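Local coordinates for protein glycerate dehydrogenase (Bacillus sp. 5mfcol3.1, PDB 6P2I) that reduces acyclic imino acids to amino acids with NADPH, intercepting imines made by a partner oxidase, and belongs to the D-2-hydroxyacid dehydrogenase family, at residues Y97-V102 against G154-E159; I148-I153 against R176-I181; I160-A163 against K167-G170. All coordinates share one frame; numbering follows the deposited sequence.

Contact 1: residues Y97-V102 against G154-E159; sequences YSKQAV and GQTVAE. With DAR (D-arginine), chain D; NAP (NADP nicotinamide-adenine-dinucleotide phosphate), chain C; EDO (1,2-ethanediol), chain I.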
loop_
_atom_site.group_PDB
_atom_site.type_symbol
_atom_site.label_atom_id
_atom_site.label_comp_id
_atom_site.label_asym_id
_atom_site.label_seq_id
_atom_site.Cartn_x
_atom_site.Cartn_y
_atom_site.Cartn_z
ATOM N N TYR A 97 16.453 -6.635 12.034
ATOM C CA TYR A 97 15.907 -7.688 11.184
ATOM C C TYR A 97 14.636 -7.263 10.459
ATOM O O TYR A 97 14.402 -7.703 9.330
ATOM C CB TYR A 97 15.626 -8.954 12.023
ATOM C CG TYR A 97 14.498 -8.790 13.025
ATOM C CD1 TYR A 97 14.717 -8.191 14.270
ATOM C CD2 TYR A 97 13.219 -9.249 12.740
ATOM C CE1 TYR A 97 13.674 -8.029 15.177
ATOM C CE2 TYR A 97 12.177 -9.081 13.639
ATOM C CZ TYR A 97 12.410 -8.473 14.849
ATOM O OH TYR A 97 11.367 -8.319 15.738
ATOM N N SER A 98 13.794 -6.437 11.080
ATOM C CA SER A 98 12.471 -6.197 10.515
ATOM C C SER A 98 12.325 -4.847 9.821
ATOM O O SER A 98 11.232 -4.545 9.343
ATOM C CB SER A 98 11.389 -6.301 11.599
ATOM O OG SER A 98 11.374 -5.131 12.400
ATOM N N LYS A 99 13.374 -4.031 9.761
ATOM C CA LYS A 99 13.153 -2.627 9.402
ATOM C C LYS A 99 12.574 -2.475 7.998
ATOM O O LYS A 99 11.732 -1.595 7.773
ATOM C CB LYS A 99 14.430 -1.800 9.573
ATOM C CG LYS A 99 15.607 -2.074 8.646
ATOM C CD LYS A 99 16.788 -1.171 9.060
ATOM C CE LYS A 99 18.008 -1.390 8.157
ATOM N NZ LYS A 99 19.078 -0.362 8.367
ATOM N N GLN A 100 12.981 -3.325 7.049
ATOM C CA GLN A 100 12.398 -3.219 5.706
ATOM C C GLN A 100 10.953 -3.704 5.699
ATOM O O GLN A 100 10.084 -3.083 5.068
ATOM C CB GLN A 100 13.233 -4.003 4.690
ATOM C CG GLN A 100 12.714 -3.881 3.253
ATOM C CD GLN A 100 12.952 -2.502 2.676
ATOM O OE1 GLN A 100 13.912 -1.814 3.046
ATOM N NE2 GLN A 100 12.081 -2.084 1.753
ATOM N N ALA A 101 10.682 -4.820 6.381
ATOM C CA ALA A 101 9.315 -5.329 6.485
ATOM C C ALA A 101 8.386 -4.294 7.111
ATOM O O ALA A 101 7.283 -4.047 6.608
ATOM C CB ALA A 101 9.300 -6.626 7.302
ATOM N N VAL A 102 8.822 -3.656 8.202
ATOM C CA VAL A 102 7.939 -2.714 8.883
ATOM C C VAL A 102 7.761 -1.456 8.043
ATOM O O VAL A 102 6.652 -0.920 7.935
ATOM C CB VAL A 102 8.466 -2.382 10.293
ATOM C CG1 VAL A 102 7.579 -1.330 10.966
ATOM C CG2 VAL A 102 8.499 -3.659 11.137
ATOM N N GLY A 154 12.429 4.352 11.126
ATOM C CA GLY A 154 12.059 5.669 10.623
ATOM C C GLY A 154 12.876 6.077 9.412
ATOM O O GLY A 154 12.337 6.616 8.440
ATOM N N GLN A 155 14.180 5.798 9.434
ATOM C CA GLN A 155 15.015 6.159 8.285
ATOM C C GLN A 155 14.695 5.311 7.063
ATOM O O GLN A 155 14.836 5.785 5.929
ATOM C CB GLN A 155 16.491 6.028 8.644
ATOM C CG GLN A 155 16.981 7.163 9.515
ATOM C CD GLN A 155 18.428 6.992 9.913
ATOM O OE1 GLN A 155 19.276 6.705 9.075
ATOM N NE2 GLN A 155 18.720 7.170 11.198
ATOM N N THR A 156 14.291 4.058 7.262
ATOM C CA THR A 156 13.889 3.238 6.124
ATOM C C THR A 156 12.604 3.772 5.510
ATOM O O THR A 156 12.484 3.852 4.278
ATOM C CB THR A 156 13.736 1.768 6.541
ATOM O OG1 THR A 156 14.931 1.330 7.202
ATOM C CG2 THR A 156 13.527 0.889 5.315
ATOM N N VAL A 157 11.648 4.168 6.351
ATOM C CA VAL A 157 10.430 4.795 5.847
ATOM C C VAL A 157 10.772 6.073 5.092
ATOM O O VAL A 157 10.220 6.345 4.014
ATOM C CB VAL A 157 9.447 5.069 6.999
ATOM C CG1 VAL A 157 8.286 5.962 6.520
ATOM C CG2 VAL A 157 8.914 3.757 7.566
ATOM N N ALA A 158 11.692 6.873 5.639
ATOM C CA ALA A 158 12.081 8.108 4.954
ATOM C C ALA A 158 12.653 7.825 3.570
ATOM O O ALA A 158 12.392 8.572 2.618
ATOM C CB ALA A 158 13.087 8.891 5.800
ATOM N N GLU A 159 13.453 6.763 3.434
ATOM C CA GLU A 159 14.030 6.452 2.127
ATOM C C GLU A 159 12.939 6.164 1.111
ATOM O O GLU A 159 12.985 6.652 -0.027
ATOM C CB GLU A 159 14.965 5.247 2.216
ATOM C CG GLU A 159 16.209 5.428 3.019
ATOM C CD GLU A 159 17.053 4.170 2.981
ATOM O OE1 GLU A 159 17.310 3.667 1.863
ATOM O OE2 GLU A 159 17.430 3.672 4.061
HETATM N N DAR D . 7.533 -6.041 18.668
HETATM C CA DAR D . 8.316 -6.167 17.439
HETATM C CB DAR D . 7.954 -7.445 16.667
HETATM C CG DAR D . 8.259 -8.733 17.438
HETATM C CD DAR D . 8.290 -9.950 16.517
HETATM N NE DAR D . 8.694 -11.210 17.142
HETATM C CZ DAR D . 9.772 -11.874 16.713
HETATM N NH1 DAR D . 10.746 -11.229 16.063
HETATM N NH2 DAR D . 9.896 -13.184 16.929
HETATM C C DAR D . 9.800 -6.062 17.739
HETATM O O DAR D . 10.663 -6.644 17.052
HETATM O OXT DAR D . 10.134 -5.359 18.691
HETATM P PA NAP C . 15.711 2.842 16.912
HETATM O O1A NAP C . 16.194 2.730 18.343
HETATM O O2A NAP C . 16.676 2.617 15.786
HETATM O O5B NAP C . 15.086 4.300 16.727
HETATM C C5B NAP C . 14.276 4.893 17.737
HETATM C C4B NAP C . 14.040 6.344 17.334
HETATM O O4B NAP C . 13.149 6.916 18.293
HETATM C C3B NAP C . 15.324 7.177 17.378
HETATM O O3B NAP C . 15.226 8.245 16.415
HETATM C C2B NAP C . 15.297 7.788 18.758
HETATM O O2B NAP C . 16.030 9.001 18.843
HETATM C C1B NAP C . 13.806 8.050 18.872
HETATM N N9A NAP C . 13.409 8.273 20.270
HETATM C C8A NAP C . 13.688 7.488 21.330
HETATM N N7A NAP C . 13.176 8.030 22.463
HETATM C C5A NAP C . 12.582 9.186 22.113
HETATM C C6A NAP C . 11.844 10.256 22.814
HETATM N N6A NAP C . 11.647 10.193 24.153
HETATM N N1A NAP C . 11.380 11.282 22.071
HETATM C C2A NAP C . 11.567 11.358 20.735
HETATM N N3A NAP C . 12.226 10.426 20.021
HETATM C C4A NAP C . 12.742 9.341 20.665
HETATM O O3 NAP C . 14.409 1.891 16.834
HETATM P PN NAP C . 13.806 1.158 15.535
HETATM O O1N NAP C . 14.666 -0.023 15.160
HETATM O O2N NAP C . 13.501 2.184 14.468
HETATM O O5D NAP C . 12.443 0.576 16.155
HETATM C C5D NAP C . 11.460 1.467 16.695
HETATM C C4D NAP C . 10.313 0.681 17.315
HETATM O O4D NAP C . 9.631 -0.038 16.293
HETATM C C3D NAP C . 10.743 -0.410 18.284
HETATM O O3D NAP C . 11.021 0.095 19.599
HETATM C C2D NAP C . 9.553 -1.357 18.248
HETATM O O2D NAP C . 8.668 -1.055 19.334
HETATM C C1D NAP C . 8.879 -1.080 16.901
HETATM N N1N NAP C . 8.890 -2.284 16.061
HETATM C C2N NAP C . 7.728 -2.768 15.587
HETATM C C3N NAP C . 7.694 -3.918 14.803
HETATM C C7N NAP C . 6.378 -4.460 14.304
HETATM O O7N NAP C . 6.323 -5.612 13.898
HETATM N N7N NAP C . 5.271 -3.706 14.366
HETATM C C4N NAP C . 8.895 -4.570 14.512
HETATM C C5N NAP C . 10.090 -4.057 15.022
HETATM C C6N NAP C . 10.054 -2.900 15.793
HETATM P P2B NAP C . 17.615 9.060 19.148
HETATM O O1X NAP C . 17.817 8.263 20.425
HETATM O O2X NAP C . 18.273 8.407 17.963
HETATM O O3X NAP C . 17.893 10.537 19.237
HETATM C C1 EDO I . 14.035 1.226 1.440
HETATM O O1 EDO I . 15.004 0.241 1.842
HETATM C C2 EDO I . 13.705 1.055 -0.038
HETATM O O2 EDO I . 12.899 -0.115 -0.237
#

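Contact 2: residues I148-I153 against R176-I181; sequences IGIGQI and RNVKGI. With NAP (NADP nicotinamide-adenine-dinucleotide phosphate), chain C.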
loop_
_atom_site.group_PDB
_atom_site.type_symbol
_atom_site.label_atom_id
_atom_site.label_comp_id
_atom_site.label_asym_id
_atom_site.label_seq_id
_atom_site.Cartn_x
_atom_site.Cartn_y
_atom_site.Cartn_z
ATOM N N ILE A 148 7.774 10.238 13.846
ATOM C CA ILE A 148 8.079 10.383 15.265
ATOM C C ILE A 148 9.012 9.224 15.608
ATOM O O ILE A 148 8.567 8.094 15.833
ATOM C CB ILE A 148 6.814 10.390 16.127
ATOM C CG1 ILE A 148 5.895 11.545 15.728
ATOM C CG2 ILE A 148 7.171 10.456 17.633
ATOM C CD1 ILE A 148 4.524 11.497 16.388
ATOM N N GLY A 149 10.316 9.503 15.614
ATOM C CA GLY A 149 11.323 8.459 15.666
ATOM C C GLY A 149 11.937 8.267 14.296
ATOM O O GLY A 149 11.222 7.986 13.327
ATOM N N ILE A 150 13.254 8.452 14.192
ATOM C CA ILE A 150 13.934 8.429 12.904
ATOM C C ILE A 150 15.218 7.625 13.060
ATOM O O ILE A 150 16.307 8.067 12.667
ATOM C CB ILE A 150 14.187 9.859 12.375
ATOM C CG1 ILE A 150 14.757 10.761 13.475
ATOM C CG2 ILE A 150 12.896 10.467 11.850
ATOM C CD1 ILE A 150 14.965 12.204 13.014
ATOM N N GLY A 151 15.085 6.435 13.632
ATOM C CA GLY A 151 16.162 5.477 13.784
ATOM C C GLY A 151 16.170 4.482 12.643
ATOM O O GLY A 151 15.983 4.853 11.478
ATOM N N GLN A 152 16.366 3.203 12.982
ATOM C CA GLN A 152 16.464 2.159 11.963
ATOM C C GLN A 152 15.225 2.137 11.075
ATOM O O GLN A 152 15.330 2.171 9.841
ATOM C CB GLN A 152 16.666 0.792 12.613
ATOM C CG GLN A 152 17.966 0.646 13.395
ATOM C CD GLN A 152 19.211 0.802 12.525
ATOM O OE1 GLN A 152 19.194 0.519 11.322
ATOM N NE2 GLN A 152 20.301 1.240 13.138
ATOM N N ILE A 153 14.039 2.081 11.681
ATOM C CA ILE A 153 12.828 1.947 10.876
ATOM C C ILE A 153 12.402 3.293 10.308
ATOM O O ILE A 153 12.069 3.395 9.117
ATOM C CB ILE A 153 11.702 1.272 11.692
ATOM C CG1 ILE A 153 12.187 -0.079 12.199
ATOM C CG2 ILE A 153 10.459 1.064 10.803
ATOM C CD1 ILE A 153 11.184 -0.852 13.095
ATOM N N ARG A 176 20.436 14.406 17.146
ATOM C CA ARG A 176 21.382 14.053 16.099
ATOM C C ARG A 176 20.749 14.327 14.738
ATOM O O ARG A 176 19.550 14.117 14.532
ATOM C CB ARG A 176 21.819 12.587 16.216
ATOM C CG ARG A 176 20.797 11.557 15.772
ATOM C CD ARG A 176 21.442 10.185 15.542
ATOM N NE ARG A 176 22.551 9.935 16.459
ATOM C CZ ARG A 176 22.423 9.413 17.676
ATOM N NH1 ARG A 176 21.227 9.076 18.141
ATOM N NH2 ARG A 176 23.500 9.229 18.432
ATOM N N ASN A 177 21.553 14.845 13.816
ATOM C CA ASN A 177 21.046 15.260 12.519
ATOM C C ASN A 177 20.971 14.054 11.589
ATOM O O ASN A 177 21.999 13.460 11.247
ATOM C CB ASN A 177 21.949 16.349 11.942
ATOM C CG ASN A 177 21.339 17.025 10.738
ATOM O OD1 ASN A 177 20.191 16.761 10.378
ATOM N ND2 ASN A 177 22.106 17.908 10.106
ATOM N N VAL A 178 19.759 13.693 11.181
ATOM C CA VAL A 178 19.534 12.553 10.304
ATOM C C VAL A 178 19.374 13.072 8.883
ATOM O O VAL A 178 18.560 13.969 8.624
ATOM C CB VAL A 178 18.305 11.739 10.755
ATOM C CG1 VAL A 178 18.097 10.540 9.850
ATOM C CG2 VAL A 178 18.476 11.296 12.208
ATOM N N LYS A 179 20.153 12.512 7.960
ATOM C CA LYS A 179 20.166 13.007 6.588
ATOM C C LYS A 179 18.820 12.783 5.909
ATOM O O LYS A 179 18.188 11.734 6.068
ATOM C CB LYS A 179 21.275 12.320 5.792
ATOM N N GLY A 180 18.383 13.790 5.149
ATOM C CA GLY A 180 17.168 13.701 4.364
ATOM C C GLY A 180 15.881 13.892 5.129
ATOM O O GLY A 180 14.804 13.664 4.563
ATOM N N ILE A 181 15.951 14.294 6.397
ATOM C CA ILE A 181 14.769 14.469 7.232
ATOM C C ILE A 181 14.850 15.845 7.879
ATOM O O ILE A 181 15.773 16.108 8.658
ATOM C CB ILE A 181 14.667 13.371 8.307
ATOM C CG1 ILE A 181 14.530 11.991 7.651
ATOM C CG2 ILE A 181 13.499 13.656 9.235
ATOM C CD1 ILE A 181 14.562 10.813 8.649
HETATM P PA NAP C . 15.711 2.842 16.912
HETATM O O1A NAP C . 16.194 2.730 18.343
HETATM O O2A NAP C . 16.676 2.617 15.786
HETATM O O5B NAP C . 15.086 4.300 16.727
HETATM C C5B NAP C . 14.276 4.893 17.737
HETATM C C4B NAP C . 14.040 6.344 17.334
HETATM O O4B NAP C . 13.149 6.916 18.293
HETATM C C3B NAP C . 15.324 7.177 17.378
HETATM O O3B NAP C . 15.226 8.245 16.415
HETATM C C2B NAP C . 15.297 7.788 18.758
HETATM O O2B NAP C . 16.030 9.001 18.843
HETATM C C1B NAP C . 13.806 8.050 18.872
HETATM N N9A NAP C . 13.409 8.273 20.270
HETATM C C8A NAP C . 13.688 7.488 21.330
HETATM N N7A NAP C . 13.176 8.030 22.463
HETATM C C5A NAP C . 12.582 9.186 22.113
HETATM C C6A NAP C . 11.844 10.256 22.814
HETATM N N6A NAP C . 11.647 10.193 24.153
HETATM N N1A NAP C . 11.380 11.282 22.071
HETATM C C2A NAP C . 11.567 11.358 20.735
HETATM N N3A NAP C . 12.226 10.426 20.021
HETATM C C4A NAP C . 12.742 9.341 20.665
HETATM O O3 NAP C . 14.409 1.891 16.834
HETATM P PN NAP C . 13.806 1.158 15.535
HETATM O O1N NAP C . 14.666 -0.023 15.160
HETATM O O2N NAP C . 13.501 2.184 14.468
HETATM O O5D NAP C . 12.443 0.576 16.155
HETATM C C5D NAP C . 11.460 1.467 16.695
HETATM C C4D NAP C . 10.313 0.681 17.315
HETATM O O4D NAP C . 9.631 -0.038 16.293
HETATM C C3D NAP C . 10.743 -0.410 18.284
HETATM O O3D NAP C . 11.021 0.095 19.599
HETATM C C2D NAP C . 9.553 -1.357 18.248
HETATM O O2D NAP C . 8.668 -1.055 19.334
HETATM C C1D NAP C . 8.879 -1.080 16.901
HETATM N N1N NAP C . 8.890 -2.284 16.061
HETATM C C2N NAP C . 7.728 -2.768 15.587
HETATM C C3N NAP C . 7.694 -3.918 14.803
HETATM C C7N NAP C . 6.378 -4.460 14.304
HETATM O O7N NAP C . 6.323 -5.612 13.898
HETATM N N7N NAP C . 5.271 -3.706 14.366
HETATM C C4N NAP C . 8.895 -4.570 14.512
HETATM C C5N NAP C . 10.090 -4.057 15.022
HETATM C C6N NAP C . 10.054 -2.900 15.793
HETATM P P2B NAP C . 17.615 9.060 19.148
HETATM O O1X NAP C . 17.817 8.263 20.425
HETATM O O2X NAP C . 18.273 8.407 17.963
HETATM O O3X NAP C . 17.893 10.537 19.237
#

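Contact 3: residues I160-A163 against K167-G170; sequences IANA and KVIG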
loop_
_atom_site.group_PDB
_atom_site.type_symbol
_atom_site.label_atom_id
_atom_site.label_comp_id
_atom_site.label_asym_id
_atom_site.label_seq_id
_atom_site.Cartn_x
_atom_site.Cartn_y
_atom_site.Cartn_z
ATOM N N ILE A 160 11.964 5.343 1.498
ATOM C CA ILE A 160 10.848 5.043 0.609
ATOM C C ILE A 160 10.050 6.307 0.318
ATOM O O ILE A 160 9.673 6.571 -0.833
ATOM C CB ILE A 160 9.956 3.947 1.210
ATOM C CG1 ILE A 160 10.741 2.640 1.382
ATOM C CG2 ILE A 160 8.732 3.736 0.334
ATOM C CD1 ILE A 160 9.994 1.614 2.169
ATOM N N ALA A 161 9.792 7.113 1.350
ATOM C CA ALA A 161 9.037 8.350 1.155
ATOM C C ALA A 161 9.766 9.309 0.223
ATOM O O ALA A 161 9.153 9.901 -0.675
ATOM C CB ALA A 161 8.769 9.024 2.496
ATOM N N ASN A 162 11.076 9.505 0.441
ATOM C CA ASN A 162 11.799 10.541 -0.299
ATOM C C ASN A 162 11.845 10.219 -1.781
ATOM O O ASN A 162 11.943 11.128 -2.617
ATOM C CB ASN A 162 13.221 10.713 0.255
ATOM C CG ASN A 162 13.327 11.837 1.283
ATOM O OD1 ASN A 162 12.826 12.945 1.070
ATOM N ND2 ASN A 162 13.995 11.558 2.400
ATOM N N ALA A 163 11.739 8.942 -2.129
ATOM C CA ALA A 163 11.729 8.522 -3.518
ATOM C C ALA A 163 10.322 8.301 -4.064
ATOM O O ALA A 163 10.162 8.200 -5.284
ATOM C CB ALA A 163 12.583 7.259 -3.679
ATOM N N LYS A 167 7.653 15.068 1.087
ATOM C CA LYS A 167 8.422 15.888 2.018
ATOM C C LYS A 167 8.477 15.143 3.340
ATOM O O LYS A 167 7.432 14.765 3.877
ATOM C CB LYS A 167 7.790 17.264 2.209
ATOM C CG LYS A 167 7.041 17.758 0.987
ATOM C CD LYS A 167 7.272 19.237 0.738
ATOM C CE LYS A 167 6.688 19.664 -0.602
ATOM N NZ LYS A 167 7.006 21.082 -0.916
ATOM N N VAL A 168 9.684 14.892 3.844
ATOM C CA VAL A 168 9.859 14.102 5.060
ATOM C C VAL A 168 10.307 15.018 6.184
ATOM O O VAL A 168 11.345 15.684 6.075
ATOM C CB VAL A 168 10.870 12.963 4.858
ATOM C CG1 VAL A 168 10.953 12.104 6.119
ATOM C CG2 VAL A 168 10.478 12.127 3.637
ATOM N N ILE A 169 9.530 15.049 7.264
ATOM C CA ILE A 169 9.933 15.715 8.491
ATOM C C ILE A 169 9.914 14.673 9.608
ATOM O O ILE A 169 9.384 13.571 9.455
ATOM C CB ILE A 169 9.050 16.940 8.826
ATOM C CG1 ILE A 169 7.633 16.513 9.216
ATOM C CG2 ILE A 169 9.035 17.947 7.655
ATOM C CD1 ILE A 169 6.699 17.679 9.507
ATOM N N GLY A 170 10.534 15.009 10.730
ATOM C CA GLY A 170 10.655 13.994 11.757
ATOM C C GLY A 170 11.288 14.547 13.009
ATOM O O GLY A 170 11.676 15.719 13.081
HETATM O O HOH W 1 12.029 15.499 2.255
#

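Contact 1: residues Y97-V102 against G154-E159
K99 and T156 meet where helix 99-114 packs on helix 152-163. The K99 chain starts with CG folded over the backbone, near both N and C (chi1 67°), and is extended beyond that. Its CB is 4.0 Å from T156 OG1. CG comes closer, and CD closest, with CD 3.6 Å from T156 OG1. The two side chains cross at about a right angle. The NZ goes on to bond Q96 OE1 and Q152 OE1. T156 OG1 is itself bonded to Q152 O, one turn back in its own helix, which fixes the rotation of the side chain and turns CG2 to Q100.

T156 CG2 lies 3.6 Å from Q100 OE1. Helix 152-163 follows strand 144-148 in the Rossmann-type nucleotide-binding domain, and G154 is the last glycine of a GxGxxG pattern. The 97-102 segment leads from this packing to the ligands. V102 CG2 touches the nicotinamide, 3.5 Å from NADP C4N, and Y97 lines the D-arginine pocket.

The Q100 amide is gripped by ethanediol, probably from the crystallisation liquor. EDO O1 donates to Q100 OE1 at 2.6 Å, and Q100 NE2 donates to EDO O2 at 2.9 Å. Q100 NE2 also bonds E104 OE2. The same ethanediol is bonded to F164 O of the second subunit.

Contact 2: residues I148-I153 against R176-I181
I150 meets V178 and I181 in a small apolar cluster with no hydrogen bond between the two segments. The two branches of I150 divide the work. CD1, at the end of the longer branch, lies 3.7 Å from V178 CG2. CG2, the short branch, lies 3.6 Å from I181 CD1. The chi1 of 46° sends the long branch to V178 and leaves the methyl for I181. I150 and I181 lie alongside each other, running opposite ways. V178 and I181 are the end residues of a type II beta turn, with G180 at positive phi, and this turn presents both side chains to I150. All three are buried, and I181 also rests on A158 of helix 152-163.

The 148-153 segment carries the glycine-rich turn of a Rossmann fold, which joins strand 144-148 to helix 152-163. G149 and G151 are the first two glycines of its GxGxxG pattern, and G151 is the N-cap. Having no side chain, G151 lets the cofactor lie close to the backbone there.

The polar interactions go to the cofactor, mainly through backbone N-H groups. I150 N donates to NADP O3B, a ribose hydroxyl. At the helix start, Q152 N gives a nearly straight bond to NADP O2A (2.9 Å, 175°), and I153 N bonds NADP O2N at 2.8 Å. Each phosphate of the pyrophosphate thus receives one amide N-H, and the position of the helix N-terminus is consistent with stabilising its negative charge. From the other segment, R176 NH1 meets the 2'-phosphate at the guanidinium edge, in its plane. The bond from R176 NH1 to NADP O2X is weak (3.0 Å, 127°).

Contact 3: residues I160-A163 against K167-G170
The contact joins the helix and the second strand of the beta-alpha-beta unit formed by strand 144-148, helix 152-163 and strand 167-171. The helix packs on the parallel sheet of the Rossmann-type domain. Residues 160-163 are the last of the helix, and 167-170 open the strand. A161, N162 and V168 do the touching. V168 points to the helix from the strand, and its CG2 takes all the close contacts. CG1 is anti to the backbone N (chi1 -176°), which leaves CG2 on the N side, where it meets both helix side chains. A161 CB meets V168 CG2 at 3.7 Å. The N162 amide crosses the valine at about a right angle, and the amide atoms CG, OD1 and ND2 all lie near the same methyl. N162 OD1 is 3.6 Å from V168 CG2.

The polar end of N162 serves both segments and the loop beyond. Its ND2 bonds G180 O in the loop before strand 182-183. V168 also touches L147 of strand 144-148. One water bridges helix and strand: it donates to N162 OD1 at 2.9 Å and accepts from V168 N, also at 2.9 Å.

Overall arrangement
All three contacts share helix 152-163, and each takes a different part of its surroundings. Contact 2 sits at its N-terminal end, where backbone amides bind the cofactor phosphates. Contact 1 uses its middle, against helix 99-114. Contact 3 uses its C-terminal end, against the sheet. All are largely buried, though K99 and N162 are partly exposed. Between its segments contact 2 is apolar; contact 3 adds an asparagine amide and a bridging water. Contact 1 sets lysine methylenes and an amide against a threonine. Contacts 1 and 3 also touch the second subunit, whereas contact 2 does not. A158 of contact 1 packs on both V168 and I181, so it joins all three.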